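Local structure of L-ribose isomerase (Geodermatophilus obscurus DSM 43160, 5AVP) at residues A[123-128]-A[207-212]; A[142-147]-A[198-203]; A[178-183]-A[254-259]. The protein probably catalyses the reversible aldose-ketose isomerisation of L-ribose to L-ribulose at a manganese ion held inside a cupin-type beta-barrel. One frame throughout, in Å; residues are numbered along the deposited sequence.

Interaction 1 of 3, residues A[123-128]-A[207-212]; sequences CPPHYH and LHAFRC. With MN (manganese (II) ion), chain E.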
loop_
_atom_site.group_PDB
_atom_site.type_symbol
_atom_site.label_atom_id
_atom_site.label_comp_id
_atom_site.label_asym_id
_atom_site.label_seq_id
_atom_site.Cartn_x
_atom_site.Cartn_y
_atom_site.Cartn_z
ATOM N N CYS A 123 15.566 1.621 -20.323
ATOM C CA CYS A 123 14.923 0.511 -21.017
ATOM C C CYS A 123 15.183 1.040 -22.426
ATOM O O CYS A 123 14.460 1.901 -22.902
ATOM C CB CYS A 123 13.417 0.455 -20.760
ATOM S SG CYS A 123 12.500 -0.615 -21.970
ATOM N N PRO A 124 16.225 0.531 -23.095
ATOM C CA PRO A 124 16.709 0.867 -24.440
ATOM C C PRO A 124 15.691 1.174 -25.538
ATOM O O PRO A 124 14.603 0.585 -25.572
ATOM C CB PRO A 124 17.543 -0.350 -24.802
ATOM C CG PRO A 124 16.810 -1.440 -24.123
ATOM C CD PRO A 124 16.655 -0.834 -22.756
ATOM N N PRO A 125 16.040 2.093 -26.460
ATOM C CA PRO A 125 15.143 2.452 -27.558
ATOM C C PRO A 125 14.789 1.217 -28.406
ATOM O O PRO A 125 15.664 0.479 -28.876
ATOM C CB PRO A 125 15.945 3.491 -28.325
ATOM C CG PRO A 125 16.629 4.188 -27.251
ATOM C CD PRO A 125 17.161 3.038 -26.398
ATOM N N HIS A 126 13.489 1.006 -28.578
ATOM C CA HIS A 126 12.968 -0.115 -29.335
ATOM C C HIS A 126 11.521 0.172 -29.730
ATOM O O HIS A 126 10.877 1.077 -29.187
ATOM C CB HIS A 126 12.981 -1.397 -28.495
ATOM C CG HIS A 126 11.929 -1.429 -27.418
ATOM N ND1 HIS A 126 12.102 -0.847 -26.175
ATOM C CD2 HIS A 126 10.670 -1.929 -27.420
ATOM C CE1 HIS A 126 10.998 -0.990 -25.464
ATOM N NE2 HIS A 126 10.115 -1.642 -26.196
ATOM N N TYR A 127 11.018 -0.612 -30.682
ATOM C CA TYR A 127 9.637 -0.495 -31.133
ATOM C C TYR A 127 9.132 -1.905 -31.379
ATOM O O TYR A 127 9.919 -2.816 -31.616
ATOM C CB TYR A 127 9.522 0.346 -32.413
ATOM C CG TYR A 127 9.968 -0.324 -33.699
ATOM C CD1 TYR A 127 9.206 -1.329 -34.285
ATOM C CD2 TYR A 127 11.163 0.047 -34.323
ATOM C CE1 TYR A 127 9.619 -1.950 -35.446
ATOM C CE2 TYR A 127 11.583 -0.569 -35.484
ATOM C CZ TYR A 127 10.808 -1.572 -36.041
ATOM O OH TYR A 127 11.245 -2.223 -37.176
ATOM N N HIS A 128 7.823 -2.087 -31.289
ATOM C CA HIS A 128 7.232 -3.397 -31.495
ATOM C C HIS A 128 6.316 -3.272 -32.687
ATOM O O HIS A 128 5.663 -2.243 -32.878
ATOM C CB HIS A 128 6.409 -3.826 -30.288
ATOM C CG HIS A 128 7.086 -3.591 -28.981
ATOM N ND1 HIS A 128 7.953 -4.502 -28.419
ATOM C CD2 HIS A 128 7.036 -2.542 -28.128
ATOM C CE1 HIS A 128 8.407 -4.025 -27.273
ATOM N NE2 HIS A 128 7.866 -2.835 -27.074
ATOM N N LEU A 207 8.794 4.107 -31.698
ATOM C CA LEU A 207 10.056 3.970 -30.980
ATOM C C LEU A 207 9.927 4.553 -29.580
ATOM O O LEU A 207 9.633 5.739 -29.423
ATOM C CB LEU A 207 11.190 4.700 -31.709
ATOM C CG LEU A 207 11.822 4.035 -32.933
ATOM C CD1 LEU A 207 12.837 4.985 -33.570
ATOM C CD2 LEU A 207 12.477 2.726 -32.509
ATOM N N HIS A 208 10.141 3.721 -28.561
ATOM C CA HIS A 208 10.060 4.215 -27.200
ATOM C C HIS A 208 11.234 3.769 -26.347
ATOM O O HIS A 208 12.060 2.952 -26.769
ATOM C CB HIS A 208 8.727 3.824 -26.525
ATOM C CG HIS A 208 8.535 2.347 -26.318
ATOM N ND1 HIS A 208 8.061 1.507 -27.304
ATOM C CD2 HIS A 208 8.677 1.578 -25.211
ATOM C CE1 HIS A 208 7.911 0.290 -26.810
ATOM N NE2 HIS A 208 8.277 0.307 -25.543
ATOM N N ALA A 209 11.294 4.337 -25.148
ATOM C CA ALA A 209 12.343 4.060 -24.184
ATOM C C ALA A 209 12.104 4.995 -23.003
ATOM O O ALA A 209 11.766 6.160 -23.187
ATOM C CB ALA A 209 13.726 4.336 -24.803
ATOM N N PHE A 210 12.274 4.478 -21.790
ATOM C CA PHE A 210 12.089 5.266 -20.589
ATOM C C PHE A 210 13.226 5.043 -19.619
ATOM O O PHE A 210 14.014 4.113 -19.767
ATOM C CB PHE A 210 10.787 4.878 -19.916
ATOM C CG PHE A 210 10.684 3.418 -19.608
ATOM C CD1 PHE A 210 11.447 2.849 -18.593
ATOM C CD2 PHE A 210 9.831 2.602 -20.345
ATOM C CE1 PHE A 210 11.364 1.493 -18.317
ATOM C CE2 PHE A 210 9.734 1.235 -20.077
ATOM C CZ PHE A 210 10.502 0.681 -19.063
ATOM N N ARG A 211 13.297 5.897 -18.610
ATOM C CA ARG A 211 14.329 5.773 -17.605
ATOM C C ARG A 211 13.839 6.303 -16.252
ATOM O O ARG A 211 12.853 7.028 -16.165
ATOM C CB ARG A 211 15.578 6.550 -18.038
ATOM C CG ARG A 211 15.482 8.048 -17.802
ATOM C CD ARG A 211 16.818 8.636 -17.288
ATOM N NE ARG A 211 16.636 9.980 -16.733
ATOM C CZ ARG A 211 17.623 10.780 -16.340
ATOM N NH1 ARG A 211 18.885 10.382 -16.436
ATOM N NH2 ARG A 211 17.343 11.978 -15.847
ATOM N N CYS A 212 14.539 5.915 -15.199
ATOM C CA CYS A 212 14.230 6.392 -13.882
ATOM C C CYS A 212 15.212 7.557 -13.695
ATOM O O CYS A 212 16.408 7.395 -13.932
ATOM C CB CYS A 212 14.515 5.298 -12.860
ATOM S SG CYS A 212 14.125 5.774 -11.183
HETATM MN MN MN E . 8.310 -1.967 -24.934
#
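Antiparallel strands 122-127 and 206-211, with the residue that follows the first, supply three of the four protein ligands of the manganese ion, a good example of how a cupin builds its metal site. His126 and His208 form a hydrogen-bonded pair in which each satisfies the other's backbone: His126 N donates to His208 O at 3.0 Å, and His208 N returns an almost straight bond (174°) to His126 O at 2.8 Å. Both imidazoles rise from the same face of the sheet, CG of each lodged between the backbone N and the carbonyl carbon. Their rings cross obliquely, while His128 meets His208 rim to rim. The three NE2 atoms converge on the manganese, 2.2 Å away for His126 NE2 and 2.4 Å for both His128 NE2 and His208 NE2; Glu133 completes the protein ligands. The far nitrogens are engaged too. His126 ND1 donates in its ring plane to Pro124 O at 2.9 Å, His128 ND1 is bonded to Asp251 O, and His208 ND1 has a weak bond to His206 O. Further along, Cys123 N donates to Phe210 O, and Cys123 CB sits over the face of the Phe210 ring in a CH-pi contact. With ND1 of each histidine facing a backbone carbonyl, weakly for His208, the rings probably keep the tautomer that leaves NE2 to the metal, and the carbonyls may strengthen them as donors.

Interaction 2 of 3, residues A[142-147]-A[198-203]; sequences MELFYS and PKFVMH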
loop_
_atom_site.group_PDB
_atom_site.type_symbol
_atom_site.label_atom_id
_atom_site.label_comp_id
_atom_site.label_asym_id
_atom_site.label_seq_id
_atom_site.Cartn_x
_atom_site.Cartn_y
_atom_site.Cartn_z
ATOM N N MET A 142 8.676 8.310 -14.087
ATOM C CA MET A 142 9.140 7.721 -15.341
ATOM C C MET A 142 9.344 8.765 -16.428
ATOM O O MET A 142 8.416 9.490 -16.786
ATOM C CB MET A 142 8.122 6.698 -15.823
ATOM C CG MET A 142 8.411 6.031 -17.154
ATOM S SD MET A 142 7.040 4.901 -17.545
ATOM C CE MET A 142 7.359 4.528 -19.242
ATOM N N GLU A 143 10.567 8.849 -16.943
ATOM C CA GLU A 143 10.882 9.785 -18.020
ATOM C C GLU A 143 10.816 8.990 -19.306
ATOM O O GLU A 143 11.752 8.279 -19.661
ATOM C CB GLU A 143 12.284 10.370 -17.873
ATOM C CG GLU A 143 12.476 11.221 -16.656
ATOM C CD GLU A 143 13.830 11.869 -16.642
ATOM O OE1 GLU A 143 14.197 12.452 -15.598
ATOM O OE2 GLU A 143 14.522 11.789 -17.682
ATOM N N LEU A 144 9.689 9.119 -19.988
ATOM C CA LEU A 144 9.435 8.425 -21.238
ATOM C C LEU A 144 9.933 9.200 -22.456
ATOM O O LEU A 144 9.663 10.391 -22.607
ATOM C CB LEU A 144 7.936 8.169 -21.366
ATOM C CG LEU A 144 7.422 7.506 -22.637
ATOM C CD1 LEU A 144 8.159 6.194 -22.863
ATOM C CD2 LEU A 144 5.938 7.269 -22.508
ATOM N N PHE A 145 10.669 8.507 -23.319
ATOM C CA PHE A 145 11.211 9.083 -24.551
ATOM C C PHE A 145 10.632 8.280 -25.731
ATOM O O PHE A 145 10.563 7.052 -25.690
ATOM C CB PHE A 145 12.743 8.970 -24.566
ATOM C CG PHE A 145 13.421 9.529 -23.333
ATOM C CD1 PHE A 145 13.493 10.905 -23.117
ATOM C CD2 PHE A 145 14.013 8.675 -22.403
ATOM C CE1 PHE A 145 14.152 11.425 -22.001
ATOM C CE2 PHE A 145 14.673 9.178 -21.287
ATOM C CZ PHE A 145 14.742 10.565 -21.085
ATOM N N TYR A 146 10.214 8.968 -26.782
ATOM C CA TYR A 146 9.656 8.275 -27.928
ATOM C C TYR A 146 9.615 9.103 -29.201
ATOM O O TYR A 146 9.823 10.313 -29.188
ATOM C CB TYR A 146 8.243 7.796 -27.615
ATOM C CG TYR A 146 7.260 8.897 -27.277
ATOM C CD1 TYR A 146 7.353 9.597 -26.074
ATOM C CD2 TYR A 146 6.213 9.215 -28.141
ATOM C CE1 TYR A 146 6.421 10.585 -25.735
ATOM C CE2 TYR A 146 5.275 10.203 -27.813
ATOM C CZ TYR A 146 5.387 10.880 -26.606
ATOM O OH TYR A 146 4.469 11.847 -26.248
ATOM N N SER A 147 9.336 8.419 -30.301
ATOM C CA SER A 147 9.227 9.033 -31.617
ATOM C C SER A 147 7.728 9.232 -31.881
ATOM O O SER A 147 6.947 8.290 -31.754
ATOM C CB SER A 147 9.833 8.094 -32.675
ATOM O OG SER A 147 9.989 8.755 -33.916
ATOM N N PRO A 198 -2.891 9.847 -15.822
ATOM C CA PRO A 198 -3.760 9.000 -16.639
ATOM C C PRO A 198 -2.938 7.866 -17.238
ATOM O O PRO A 198 -1.706 7.919 -17.239
ATOM C CB PRO A 198 -4.275 9.966 -17.693
ATOM C CG PRO A 198 -4.344 11.236 -16.956
ATOM C CD PRO A 198 -3.024 11.254 -16.231
ATOM N N LYS A 199 -3.611 6.828 -17.722
ATOM C CA LYS A 199 -2.895 5.718 -18.340
ATOM C C LYS A 199 -2.283 6.270 -19.619
ATOM O O LYS A 199 -2.930 7.027 -20.344
ATOM C CB LYS A 199 -3.836 4.558 -18.699
ATOM C CG LYS A 199 -4.115 3.572 -17.567
ATOM C CD LYS A 199 -3.143 2.408 -17.597
ATOM C CE LYS A 199 -3.309 1.523 -16.357
ATOM N NZ LYS A 199 -2.493 0.272 -16.444
ATOM N N PHE A 200 -1.026 5.920 -19.873
ATOM C CA PHE A 200 -0.376 6.363 -21.079
ATOM C C PHE A 200 -0.248 5.232 -22.080
ATOM O O PHE A 200 0.299 4.178 -21.776
ATOM C CB PHE A 200 1.001 6.943 -20.816
ATOM C CG PHE A 200 1.534 7.681 -21.999
ATOM C CD1 PHE A 200 0.885 8.822 -22.457
ATOM C CD2 PHE A 200 2.628 7.218 -22.695
ATOM C CE1 PHE A 200 1.314 9.474 -23.588
ATOM C CE2 PHE A 200 3.060 7.877 -23.834
ATOM C CZ PHE A 200 2.403 9.008 -24.277
ATOM N N VAL A 201 -0.761 5.466 -23.282
ATOM C CA VAL A 201 -0.727 4.474 -24.347
ATOM C C VAL A 201 0.378 4.710 -25.371
ATOM O O VAL A 201 0.529 5.815 -25.903
ATOM C CB VAL A 201 -2.061 4.427 -25.101
ATOM C CG1 VAL A 201 -1.885 3.673 -26.389
ATOM C CG2 VAL A 201 -3.129 3.753 -24.255
ATOM N N MET A 202 1.135 3.647 -25.637
ATOM C CA MET A 202 2.237 3.656 -26.598
ATOM C C MET A 202 1.912 2.685 -27.713
ATOM O O MET A 202 2.103 1.475 -27.565
ATOM C CB MET A 202 3.556 3.224 -25.940
ATOM C CG MET A 202 4.755 3.216 -26.893
ATOM S SD MET A 202 5.106 4.826 -27.713
ATOM C CE MET A 202 5.537 5.836 -26.280
ATOM N N HIS A 203 1.418 3.223 -28.823
ATOM C CA HIS A 203 1.047 2.419 -29.988
ATOM C C HIS A 203 2.191 1.642 -30.584
ATOM O O HIS A 203 3.321 2.105 -30.607
ATOM C CB HIS A 203 0.486 3.305 -31.084
ATOM C CG HIS A 203 -0.747 4.030 -30.685
ATOM N ND1 HIS A 203 -1.939 3.382 -30.448
ATOM C CD2 HIS A 203 -0.970 5.343 -30.438
ATOM C CE1 HIS A 203 -2.843 4.266 -30.067
ATOM N NE2 HIS A 203 -2.281 5.463 -30.053
#
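The rings of Tyr146 and Phe200 form an offset edge-to-face pair, the edge of Phe200 turned toward the face of Tyr146, with centroids 6.0 Å apart and planes at 61°. They approach tip to tip, so that Tyr146 OH lies 4.0 Å from Phe200 CZ. Leu144 CD2 comes obliquely against the Phe200 ring, and the methyl of Met202 is likewise oblique to the ring of Tyr146. This is packing between the two facing sheets of a cupin barrel: strand 141-150 belongs to the five-stranded sheet, strand 200-202 is the outermost strand of the six-stranded one within this chain, and the local axes pass 10.6 Å apart at 37°. At that separation the two backbones are joined through apolar and aromatic side chains alone. Leu144, Tyr146 and Phe200 all leave their strands pointing at the opposing one. Leu144 and Phe200 both carry CG anti to the backbone N and cross obliquely, Leu144 CD2 touching Phe200 CE2; Tyr146 instead holds CG between its backbone N and carbonyl carbon. Tyr135, on strand 133-139 of the six-stranded sheet, also touches Leu144, Phe200 and Met202, and the ring of His165 meets that of Phe200. The loop leading into strand 200-202 faces another chain, where Lys199 forms a salt bridge with Asp112 of the second subunit. The side chain of Met202 comes within about 7 Å of the manganese, measured between nearest atoms, and touches the ligand His208. It starts with CG anti to the backbone N, then bends at both following torsions. Its sulfur makes an oblique Met-aromatic contact, with SD 5.3 Å from the Tyr146 ring centroid, and the bends bring Met202 CE to 3.6 Å from Tyr146 CB.

Interaction 3 of 3, residues A[178-183]-A[254-259]; sequences IGREES and FVAAAA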
loop_
_atom_site.group_PDB
_atom_site.type_symbol
_atom_site.label_atom_id
_atom_site.label_comp_id
_atom_site.label_asym_id
_atom_site.label_seq_id
_atom_site.Cartn_x
_atom_site.Cartn_y
_atom_site.Cartn_z
ATOM N N ILE A 178 26.867 5.389 -22.409
ATOM C CA ILE A 178 27.944 5.627 -23.350
ATOM C C ILE A 178 27.972 4.556 -24.431
ATOM O O ILE A 178 27.872 3.351 -24.150
ATOM C CB ILE A 178 29.307 5.661 -22.648
ATOM C CG1 ILE A 178 29.377 6.851 -21.692
ATOM C CG2 ILE A 178 30.406 5.766 -23.671
ATOM C CD1 ILE A 178 28.492 6.729 -20.444
ATOM N N GLY A 179 28.106 5.010 -25.673
ATOM C CA GLY A 179 28.148 4.096 -26.793
ATOM C C GLY A 179 26.773 3.784 -27.345
ATOM O O GLY A 179 26.657 3.126 -28.376
ATOM N N ARG A 180 25.725 4.238 -26.665
ATOM C CA ARG A 180 24.362 3.990 -27.124
ATOM C C ARG A 180 23.714 5.343 -27.358
ATOM O O ARG A 180 22.518 5.431 -27.645
ATOM C CB ARG A 180 23.545 3.225 -26.074
ATOM C CG ARG A 180 24.118 1.892 -25.620
ATOM C CD ARG A 180 24.173 0.880 -26.743
ATOM N NE ARG A 180 24.891 -0.321 -26.328
ATOM C CZ ARG A 180 24.369 -1.290 -25.581
ATOM N NH1 ARG A 180 23.109 -1.207 -25.179
ATOM N NH2 ARG A 180 25.121 -2.325 -25.199
ATOM N N GLU A 181 24.520 6.393 -27.219
ATOM C CA GLU A 181 24.082 7.775 -27.395
ATOM C C GLU A 181 23.174 7.963 -28.622
ATOM O O GLU A 181 22.143 8.632 -28.561
ATOM C CB GLU A 181 25.328 8.675 -27.511
ATOM C CG GLU A 181 26.663 7.990 -27.109
ATOM C CD GLU A 181 27.123 8.266 -25.656
ATOM O OE1 GLU A 181 28.270 7.886 -25.305
ATOM O OE2 GLU A 181 26.354 8.856 -24.862
ATOM N N GLU A 182 23.565 7.355 -29.734
ATOM C CA GLU A 182 22.816 7.476 -30.973
ATOM C C GLU A 182 21.420 6.863 -30.980
ATOM O O GLU A 182 20.478 7.507 -31.445
ATOM C CB GLU A 182 23.605 6.877 -32.128
ATOM C CG GLU A 182 23.013 7.204 -33.477
ATOM C CD GLU A 182 22.948 8.701 -33.704
ATOM O OE1 GLU A 182 23.977 9.374 -33.471
ATOM O OE2 GLU A 182 21.880 9.208 -34.114
ATOM N N SER A 183 21.289 5.637 -30.472
ATOM C CA SER A 183 20.013 4.918 -30.448
ATOM C C SER A 183 18.815 5.705 -29.913
ATOM O O SER A 183 17.655 5.302 -30.096
ATOM C CB SER A 183 20.169 3.612 -29.652
ATOM O OG SER A 183 20.655 3.818 -28.320
ATOM N N PHE A 254 15.073 -3.479 -31.189
ATOM C CA PHE A 254 15.903 -2.460 -30.555
ATOM C C PHE A 254 16.796 -1.708 -31.534
ATOM O O PHE A 254 17.427 -2.309 -32.402
ATOM C CB PHE A 254 16.807 -3.104 -29.507
ATOM C CG PHE A 254 16.075 -3.894 -28.463
ATOM C CD1 PHE A 254 15.224 -4.938 -28.823
ATOM C CD2 PHE A 254 16.265 -3.618 -27.116
ATOM C CE1 PHE A 254 14.575 -5.697 -27.861
ATOM C CE2 PHE A 254 15.630 -4.361 -26.152
ATOM C CZ PHE A 254 14.778 -5.407 -26.526
ATOM N N VAL A 255 16.862 -0.390 -31.376
ATOM C CA VAL A 255 17.715 0.418 -32.231
ATOM C C VAL A 255 19.158 -0.113 -32.146
ATOM O O VAL A 255 19.635 -0.773 -33.071
ATOM C CB VAL A 255 17.645 1.904 -31.819
ATOM C CG1 VAL A 255 18.608 2.740 -32.654
ATOM C CG2 VAL A 255 16.228 2.393 -31.980
ATOM N N ALA A 256 19.844 0.146 -31.034
ATOM C CA ALA A 256 21.223 -0.325 -30.866
ATOM C C ALA A 256 21.270 -1.850 -30.974
ATOM O O ALA A 256 20.701 -2.573 -30.145
ATOM C CB ALA A 256 21.797 0.135 -29.514
ATOM N N ALA A 257 21.950 -2.331 -32.011
ATOM C CA ALA A 257 22.059 -3.763 -32.242
ATOM C C ALA A 257 22.589 -4.527 -31.025
ATOM O O ALA A 257 22.155 -5.645 -30.773
ATOM C CB ALA A 257 22.921 -4.039 -33.475
ATOM N N ALA A 258 23.512 -3.923 -30.273
ATOM C CA ALA A 258 24.087 -4.557 -29.080
ATOM C C ALA A 258 23.004 -4.987 -28.078
ATOM O O ALA A 258 23.098 -6.044 -27.448
ATOM C CB ALA A 258 25.065 -3.610 -28.407
ATOM N N ALA A 259 21.975 -4.160 -27.936
ATOM C CA ALA A 259 20.881 -4.449 -27.035
ATOM C C ALA A 259 20.156 -5.743 -27.425
ATOM O O ALA A 259 19.720 -6.499 -26.566
ATOM C CB ALA A 259 19.915 -3.268 -27.039
#
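Part of the long loop between strands 141-150 and 189-194 lies here against the turn that leads into helix 257-263 and the first residues of that helix, on the flank of the cupin barrel. Gly179 has a positive phi (89°) that would press a side chain against the preceding carbonyl oxygen; its N donates to Glu181 OE1 at 2.9 Å, meeting the carboxylate from above its plane. Arg180 and Ser183 carry this side of the contact in nearly equal measure. In Arg180, CG stands beside the backbone N, and a bend at chi2 (-64°) swings the chain toward the alanines. Arg180 CD rests against Ala256 CB at 3.7 Å, and beyond it the guanidinium offers one face to the methyl of Ala258, the closest approach being 3.5 Å between Arg180 NH2 and Ala258 CB. Its charge is answered by Glu81, which forms a salt bridge with NH1; the same nitrogen is hydrogen-bonded to Phe62 O. An alanine here, lacking the guanidinium that covers Ala258 CB and pairs with Glu81, would probably loosen the loop against the helix start and leave the Glu81 charge less well balanced. From Glu181 helical torsions carry Ser183 back toward the second segment. Ser183 CB packs 3.5 Å from Val255 CG1 and 3.8 Å from Ala256 CB. Its hydroxyl turns inward, Ser183 OG donating to a lone pair of Arg180 O, in the carbonyl plane, at 2.6 Å.

Overall arrangement
Along the chain the segments run 123-128, 142-147, 178-183, 198-203, 207-212 and 254-259, so interaction 2 falls wholly within the span of interaction 1, whereas interaction 3 interlocks with both. Interactions 1 and 2, with centres about 9 Å apart, share the five-stranded sheet: strand 141-150 pairs with 206-211, probably through Phe145 N to Ala209 O and Ser147 N to Leu207 O. The centre of interaction 3 lies about 11 Å from that of interaction 1, and Val255 N probably bonds to Pro125 O. Interactions 2 and 3 do not touch, their centres being about 20 Å apart. The metal-binding strand pair thus sits within the five-stranded sheet, flanked by strands 141-150 and 253-254, the latter leading into interaction 3.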